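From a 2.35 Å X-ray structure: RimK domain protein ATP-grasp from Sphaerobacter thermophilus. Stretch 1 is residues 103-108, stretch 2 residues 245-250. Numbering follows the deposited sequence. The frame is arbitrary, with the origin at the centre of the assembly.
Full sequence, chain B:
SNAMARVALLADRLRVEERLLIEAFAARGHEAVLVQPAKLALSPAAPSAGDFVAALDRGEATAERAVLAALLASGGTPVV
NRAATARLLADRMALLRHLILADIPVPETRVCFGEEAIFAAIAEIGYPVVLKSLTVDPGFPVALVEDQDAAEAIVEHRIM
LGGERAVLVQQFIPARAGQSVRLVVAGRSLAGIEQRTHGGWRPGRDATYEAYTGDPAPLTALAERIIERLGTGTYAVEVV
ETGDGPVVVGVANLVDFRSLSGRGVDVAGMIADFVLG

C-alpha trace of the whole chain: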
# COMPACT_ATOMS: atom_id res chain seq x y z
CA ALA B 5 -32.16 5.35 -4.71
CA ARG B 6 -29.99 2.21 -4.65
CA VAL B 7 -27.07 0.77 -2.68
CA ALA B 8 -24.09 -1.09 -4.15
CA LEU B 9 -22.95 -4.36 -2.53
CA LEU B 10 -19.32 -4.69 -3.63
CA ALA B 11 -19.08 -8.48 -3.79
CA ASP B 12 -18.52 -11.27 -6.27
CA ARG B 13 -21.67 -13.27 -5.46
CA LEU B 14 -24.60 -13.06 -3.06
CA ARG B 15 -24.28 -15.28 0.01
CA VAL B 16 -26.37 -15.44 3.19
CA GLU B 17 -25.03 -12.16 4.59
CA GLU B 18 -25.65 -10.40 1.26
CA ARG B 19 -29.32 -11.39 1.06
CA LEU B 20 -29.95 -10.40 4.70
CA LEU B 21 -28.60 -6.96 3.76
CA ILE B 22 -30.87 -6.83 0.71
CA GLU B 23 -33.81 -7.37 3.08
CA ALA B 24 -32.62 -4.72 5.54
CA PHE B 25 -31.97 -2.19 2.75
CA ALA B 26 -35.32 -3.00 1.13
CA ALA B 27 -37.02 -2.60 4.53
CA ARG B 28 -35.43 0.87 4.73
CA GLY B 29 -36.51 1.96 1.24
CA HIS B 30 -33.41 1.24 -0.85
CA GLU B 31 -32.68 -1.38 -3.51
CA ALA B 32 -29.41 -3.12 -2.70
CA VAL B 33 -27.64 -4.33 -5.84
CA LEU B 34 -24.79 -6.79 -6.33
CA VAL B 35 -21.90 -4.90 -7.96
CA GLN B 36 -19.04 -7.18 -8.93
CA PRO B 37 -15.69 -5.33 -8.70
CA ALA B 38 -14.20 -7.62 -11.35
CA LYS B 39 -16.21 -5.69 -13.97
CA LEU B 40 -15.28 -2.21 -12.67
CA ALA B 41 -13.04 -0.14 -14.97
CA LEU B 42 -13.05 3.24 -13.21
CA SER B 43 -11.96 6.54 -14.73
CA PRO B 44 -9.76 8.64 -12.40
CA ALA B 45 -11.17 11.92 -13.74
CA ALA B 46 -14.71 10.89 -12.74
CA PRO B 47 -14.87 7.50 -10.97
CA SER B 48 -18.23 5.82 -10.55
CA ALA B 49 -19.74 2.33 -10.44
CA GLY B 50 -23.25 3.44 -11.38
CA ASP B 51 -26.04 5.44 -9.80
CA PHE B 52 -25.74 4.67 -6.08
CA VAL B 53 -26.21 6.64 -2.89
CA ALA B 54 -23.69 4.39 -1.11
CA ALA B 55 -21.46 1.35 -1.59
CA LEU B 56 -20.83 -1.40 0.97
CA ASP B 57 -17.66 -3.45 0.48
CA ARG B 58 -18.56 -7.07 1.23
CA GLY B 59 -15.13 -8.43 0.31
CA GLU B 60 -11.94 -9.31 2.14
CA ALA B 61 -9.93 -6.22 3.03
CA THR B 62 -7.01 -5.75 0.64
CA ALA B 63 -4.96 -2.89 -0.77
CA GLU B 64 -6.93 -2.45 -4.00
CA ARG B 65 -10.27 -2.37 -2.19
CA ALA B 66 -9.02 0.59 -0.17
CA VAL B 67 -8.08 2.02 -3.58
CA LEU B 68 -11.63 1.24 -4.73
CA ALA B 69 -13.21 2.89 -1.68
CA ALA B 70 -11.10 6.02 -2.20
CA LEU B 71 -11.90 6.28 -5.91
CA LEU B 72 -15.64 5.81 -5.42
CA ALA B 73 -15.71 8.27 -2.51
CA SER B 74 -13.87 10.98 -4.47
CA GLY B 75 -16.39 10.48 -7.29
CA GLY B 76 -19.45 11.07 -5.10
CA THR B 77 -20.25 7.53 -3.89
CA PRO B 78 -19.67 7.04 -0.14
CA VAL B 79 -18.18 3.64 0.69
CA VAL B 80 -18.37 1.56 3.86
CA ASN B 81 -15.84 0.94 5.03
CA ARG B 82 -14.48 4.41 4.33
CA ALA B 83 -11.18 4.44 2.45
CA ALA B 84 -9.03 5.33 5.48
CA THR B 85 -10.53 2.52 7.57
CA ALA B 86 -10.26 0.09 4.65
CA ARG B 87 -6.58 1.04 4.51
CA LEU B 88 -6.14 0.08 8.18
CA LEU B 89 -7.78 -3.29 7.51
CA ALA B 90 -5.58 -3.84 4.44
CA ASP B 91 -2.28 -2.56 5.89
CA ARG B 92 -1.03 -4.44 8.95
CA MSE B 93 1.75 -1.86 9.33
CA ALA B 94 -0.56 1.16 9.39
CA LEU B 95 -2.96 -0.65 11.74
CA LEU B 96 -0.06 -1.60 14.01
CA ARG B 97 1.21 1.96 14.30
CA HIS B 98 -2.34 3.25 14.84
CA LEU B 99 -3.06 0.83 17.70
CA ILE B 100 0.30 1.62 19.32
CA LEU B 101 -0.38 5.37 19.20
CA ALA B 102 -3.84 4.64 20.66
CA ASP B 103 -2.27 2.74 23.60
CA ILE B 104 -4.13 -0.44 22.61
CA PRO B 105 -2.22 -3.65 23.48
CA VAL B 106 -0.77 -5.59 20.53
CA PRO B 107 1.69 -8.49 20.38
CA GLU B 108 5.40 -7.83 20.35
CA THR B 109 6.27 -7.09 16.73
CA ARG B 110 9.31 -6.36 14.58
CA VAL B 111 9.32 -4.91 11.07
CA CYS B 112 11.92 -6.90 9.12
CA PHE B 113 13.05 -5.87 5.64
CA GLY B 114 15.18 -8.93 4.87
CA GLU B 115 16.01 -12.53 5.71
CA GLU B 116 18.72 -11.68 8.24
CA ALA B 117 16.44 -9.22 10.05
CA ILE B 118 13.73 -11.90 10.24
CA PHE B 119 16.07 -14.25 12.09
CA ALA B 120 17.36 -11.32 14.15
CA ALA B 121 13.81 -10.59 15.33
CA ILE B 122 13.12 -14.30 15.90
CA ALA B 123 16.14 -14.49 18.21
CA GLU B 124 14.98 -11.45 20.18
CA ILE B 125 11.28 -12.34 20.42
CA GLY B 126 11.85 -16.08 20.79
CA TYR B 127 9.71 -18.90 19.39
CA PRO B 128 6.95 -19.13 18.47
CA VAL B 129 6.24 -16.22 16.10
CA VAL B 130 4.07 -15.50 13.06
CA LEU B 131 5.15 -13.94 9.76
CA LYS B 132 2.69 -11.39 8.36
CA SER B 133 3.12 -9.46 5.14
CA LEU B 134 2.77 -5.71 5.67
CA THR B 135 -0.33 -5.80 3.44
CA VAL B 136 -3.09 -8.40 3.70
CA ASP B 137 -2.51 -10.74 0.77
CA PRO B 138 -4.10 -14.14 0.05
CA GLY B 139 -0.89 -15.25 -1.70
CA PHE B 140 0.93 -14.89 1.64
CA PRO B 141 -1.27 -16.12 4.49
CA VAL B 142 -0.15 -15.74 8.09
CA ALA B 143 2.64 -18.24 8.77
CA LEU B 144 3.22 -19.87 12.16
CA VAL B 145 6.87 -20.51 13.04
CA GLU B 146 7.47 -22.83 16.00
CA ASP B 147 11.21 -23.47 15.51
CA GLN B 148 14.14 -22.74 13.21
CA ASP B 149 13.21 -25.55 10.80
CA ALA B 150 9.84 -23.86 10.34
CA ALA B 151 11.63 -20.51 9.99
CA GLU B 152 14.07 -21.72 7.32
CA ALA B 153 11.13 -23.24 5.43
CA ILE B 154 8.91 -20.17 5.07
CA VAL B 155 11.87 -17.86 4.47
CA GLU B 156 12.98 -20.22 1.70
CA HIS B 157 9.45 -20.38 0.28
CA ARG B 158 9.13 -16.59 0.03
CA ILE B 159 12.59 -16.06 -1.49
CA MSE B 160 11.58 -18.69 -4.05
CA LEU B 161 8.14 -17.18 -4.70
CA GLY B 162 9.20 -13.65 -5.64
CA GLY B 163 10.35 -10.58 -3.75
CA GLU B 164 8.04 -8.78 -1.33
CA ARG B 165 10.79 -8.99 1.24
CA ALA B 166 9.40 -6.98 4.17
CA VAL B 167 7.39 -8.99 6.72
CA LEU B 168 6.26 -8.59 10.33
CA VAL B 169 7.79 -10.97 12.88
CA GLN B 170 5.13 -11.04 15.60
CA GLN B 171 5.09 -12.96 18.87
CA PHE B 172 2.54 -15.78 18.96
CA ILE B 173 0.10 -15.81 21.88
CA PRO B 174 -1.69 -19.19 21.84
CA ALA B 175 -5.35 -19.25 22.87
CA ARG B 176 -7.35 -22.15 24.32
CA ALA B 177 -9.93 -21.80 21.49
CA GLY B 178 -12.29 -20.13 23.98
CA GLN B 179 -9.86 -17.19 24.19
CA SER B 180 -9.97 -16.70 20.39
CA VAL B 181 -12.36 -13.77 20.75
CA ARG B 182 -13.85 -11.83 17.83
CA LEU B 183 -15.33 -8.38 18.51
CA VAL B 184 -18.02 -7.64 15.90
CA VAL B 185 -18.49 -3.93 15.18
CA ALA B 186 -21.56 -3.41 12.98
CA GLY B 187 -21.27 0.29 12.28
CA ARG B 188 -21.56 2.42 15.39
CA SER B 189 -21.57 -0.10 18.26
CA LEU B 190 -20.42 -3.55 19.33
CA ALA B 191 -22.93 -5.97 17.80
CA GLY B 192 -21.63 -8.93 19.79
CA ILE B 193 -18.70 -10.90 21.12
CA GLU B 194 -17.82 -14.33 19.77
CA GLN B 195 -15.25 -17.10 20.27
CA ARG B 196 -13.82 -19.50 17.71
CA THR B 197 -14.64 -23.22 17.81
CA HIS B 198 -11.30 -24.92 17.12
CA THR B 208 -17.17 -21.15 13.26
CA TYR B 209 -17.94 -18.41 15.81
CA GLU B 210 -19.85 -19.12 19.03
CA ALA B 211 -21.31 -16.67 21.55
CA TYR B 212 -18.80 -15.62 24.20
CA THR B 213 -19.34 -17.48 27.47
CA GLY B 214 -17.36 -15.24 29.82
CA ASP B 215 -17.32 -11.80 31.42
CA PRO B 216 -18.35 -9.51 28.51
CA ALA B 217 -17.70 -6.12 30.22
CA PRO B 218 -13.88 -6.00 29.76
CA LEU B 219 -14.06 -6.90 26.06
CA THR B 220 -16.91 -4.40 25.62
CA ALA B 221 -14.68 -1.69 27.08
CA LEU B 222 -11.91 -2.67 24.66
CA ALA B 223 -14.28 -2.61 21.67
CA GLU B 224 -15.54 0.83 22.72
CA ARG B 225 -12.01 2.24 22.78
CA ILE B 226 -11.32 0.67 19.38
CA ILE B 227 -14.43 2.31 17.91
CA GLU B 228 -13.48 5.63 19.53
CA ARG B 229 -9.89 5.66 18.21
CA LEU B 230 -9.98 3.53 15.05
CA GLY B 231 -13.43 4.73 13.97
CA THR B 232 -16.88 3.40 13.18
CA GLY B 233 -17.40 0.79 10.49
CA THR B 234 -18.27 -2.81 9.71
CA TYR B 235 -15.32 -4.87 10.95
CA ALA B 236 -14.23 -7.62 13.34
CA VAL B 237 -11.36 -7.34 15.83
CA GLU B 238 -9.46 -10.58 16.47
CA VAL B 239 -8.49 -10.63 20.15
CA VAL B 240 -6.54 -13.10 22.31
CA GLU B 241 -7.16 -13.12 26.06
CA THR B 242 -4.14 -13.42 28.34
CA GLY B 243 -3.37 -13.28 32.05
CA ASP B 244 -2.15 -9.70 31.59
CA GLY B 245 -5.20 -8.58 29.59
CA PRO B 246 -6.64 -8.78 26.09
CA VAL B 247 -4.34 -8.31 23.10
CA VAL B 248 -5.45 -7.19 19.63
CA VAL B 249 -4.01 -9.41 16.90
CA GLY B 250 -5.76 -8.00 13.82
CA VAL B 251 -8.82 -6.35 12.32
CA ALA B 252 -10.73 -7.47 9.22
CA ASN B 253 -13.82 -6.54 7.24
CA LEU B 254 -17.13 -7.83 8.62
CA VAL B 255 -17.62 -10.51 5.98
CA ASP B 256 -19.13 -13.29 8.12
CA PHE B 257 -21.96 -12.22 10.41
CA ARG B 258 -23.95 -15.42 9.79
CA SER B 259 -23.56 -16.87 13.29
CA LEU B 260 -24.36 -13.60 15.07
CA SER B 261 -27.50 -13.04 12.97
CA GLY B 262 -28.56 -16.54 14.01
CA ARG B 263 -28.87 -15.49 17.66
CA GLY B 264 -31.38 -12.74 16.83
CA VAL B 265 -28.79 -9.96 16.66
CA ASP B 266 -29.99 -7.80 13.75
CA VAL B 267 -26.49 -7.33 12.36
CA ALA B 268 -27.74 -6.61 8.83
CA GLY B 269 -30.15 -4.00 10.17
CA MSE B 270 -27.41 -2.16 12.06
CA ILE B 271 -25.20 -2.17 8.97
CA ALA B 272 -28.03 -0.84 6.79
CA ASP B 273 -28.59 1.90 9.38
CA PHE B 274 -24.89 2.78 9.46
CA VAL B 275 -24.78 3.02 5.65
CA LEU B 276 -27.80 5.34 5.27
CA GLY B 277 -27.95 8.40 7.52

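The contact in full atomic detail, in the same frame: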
# COMPACT_ATOMS: atom_id res chain seq x y z
N ASP B 103 -2.52 3.45 22.34
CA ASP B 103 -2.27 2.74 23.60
C ASP B 103 -3.15 1.50 23.74
O ASP B 103 -3.63 1.17 24.82
CB ASP B 103 -2.44 3.66 24.81
CG ASP B 103 -1.76 3.13 26.05
OD1 ASP B 103 -0.69 2.50 25.92
OD2 ASP B 103 -2.30 3.35 27.15
N ILE B 104 -3.37 0.81 22.63
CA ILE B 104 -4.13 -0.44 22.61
C ILE B 104 -3.14 -1.60 22.55
O ILE B 104 -2.25 -1.58 21.69
CB ILE B 104 -5.12 -0.49 21.43
CG1 ILE B 104 -6.23 0.54 21.64
CG2 ILE B 104 -5.70 -1.89 21.27
CD1 ILE B 104 -7.29 0.54 20.56
N PRO B 105 -3.24 -2.59 23.43
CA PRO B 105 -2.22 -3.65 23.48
C PRO B 105 -2.21 -4.50 22.21
O PRO B 105 -3.26 -4.92 21.71
CB PRO B 105 -2.63 -4.48 24.70
CG PRO B 105 -4.08 -4.19 24.88
CD PRO B 105 -4.27 -2.76 24.47
N VAL B 106 -1.01 -4.74 21.70
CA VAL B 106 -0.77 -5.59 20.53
C VAL B 106 0.42 -6.48 20.84
O VAL B 106 1.23 -6.18 21.72
CB VAL B 106 -0.51 -4.76 19.26
CG1 VAL B 106 -1.78 -4.03 18.83
CG2 VAL B 106 0.61 -3.77 19.48
N PRO B 107 0.55 -7.60 20.13
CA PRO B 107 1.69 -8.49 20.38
C PRO B 107 3.00 -7.83 20.01
O PRO B 107 3.07 -6.92 19.19
CB PRO B 107 1.41 -9.70 19.48
CG PRO B 107 -0.03 -9.65 19.19
CD PRO B 107 -0.38 -8.19 19.15
N GLU B 108 4.06 -8.30 20.67
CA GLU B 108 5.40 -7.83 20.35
C GLU B 108 5.69 -8.07 18.88
O GLU B 108 5.50 -9.18 18.37
CB GLU B 108 6.43 -8.53 21.24
CG GLU B 108 7.81 -7.90 21.22
CD GLU B 108 7.83 -6.54 21.89
OE1 GLU B 108 6.94 -6.26 22.72
OE2 GLU B 108 8.75 -5.74 21.58
N GLY B 245 -4.15 -9.35 30.22
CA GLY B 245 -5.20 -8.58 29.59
C GLY B 245 -5.43 -9.03 28.17
O GLY B 245 -4.73 -9.91 27.65
N PRO B 246 -6.43 -8.46 27.50
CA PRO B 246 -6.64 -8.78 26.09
C PRO B 246 -5.56 -8.16 25.22
O PRO B 246 -4.92 -7.18 25.58
CB PRO B 246 -8.02 -8.18 25.79
CG PRO B 246 -8.13 -7.04 26.75
CD PRO B 246 -7.40 -7.47 28.00
N VAL B 247 -5.35 -8.77 24.05
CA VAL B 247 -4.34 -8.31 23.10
C VAL B 247 -4.95 -8.37 21.70
O VAL B 247 -5.47 -9.42 21.29
CB VAL B 247 -3.05 -9.16 23.17
N VAL B 248 -4.89 -7.26 20.98
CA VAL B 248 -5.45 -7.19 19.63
C VAL B 248 -4.45 -7.75 18.63
O VAL B 248 -3.31 -7.29 18.56
CB VAL B 248 -5.84 -5.74 19.28
CG1 VAL B 248 -6.25 -5.66 17.82
CG2 VAL B 248 -6.96 -5.25 20.17
N VAL B 249 -4.89 -8.73 17.84
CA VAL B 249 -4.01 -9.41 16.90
C VAL B 249 -4.24 -8.91 15.48
O VAL B 249 -3.30 -8.89 14.67
CB VAL B 249 -4.19 -10.94 16.99
CG1 VAL B 249 -3.13 -11.64 16.17
CG2 VAL B 249 -4.13 -11.39 18.43
N GLY B 250 -5.47 -8.51 15.15
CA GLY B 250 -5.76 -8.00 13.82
C GLY B 250 -7.18 -7.48 13.75
O GLY B 250 -7.97 -7.65 14.68

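Stretch 1 is irregular throughout. Asp103 closes a preceding helix in a Schellman motif, its positive phi (59°) turning the chain out of the last turn, and the residues that follow run extended without forming a regular strand. Stretch 2 enters a strand that includes Val247 to Gly250. The touching segments run 65° apart, so they meet obliquely and come close over a short length: the alpha carbons of Pro105 and Val247 lie 5.1 Å apart, those of Val106 and Val248 5.0 Å.

One hydrogen bond joins the backbones. Val248 N donates to Pro105 O at 2.9 Å, with a nearly straight N-H...O angle of 165°. Proline suits the accepting position because its carbonyl remains available although its nitrogen has no hydrogen to give. The same limit applies to Pro107, which cannot donate to the Val248 carbonyl; instead its ring carbon CD rests 3.1 Å from Val248 O. The CD carbon is bonded to the ring nitrogen and so is slightly polarised, which makes such closeness to a carbonyl oxygen tolerable. Pro105 makes a similar approach with its ring, CG lying 3.2 Å from Pro246 O.

Val248 is the centre of the side-chain packing and has the largest covered area, 69 Å². Its CG2 meets CG2 of Ile104 at 3.8 Å, a van der Waals contact between methyl groups that suits two buried, branched aliphatic residues. Val106, in the m rotamer, brings CG1 to 4.4 Å from Val248 CB and to 3.6 Å from Val248 O, so the methyl covers backbone as well as side chain. Val249 points away, and its CA lies 4.4 Å from Pro107 CD. At Gly245, phi and psi of 140° and 176° would jam a beta carbon against the preceding carbonyl oxygen, so the backbone there calls for glycine.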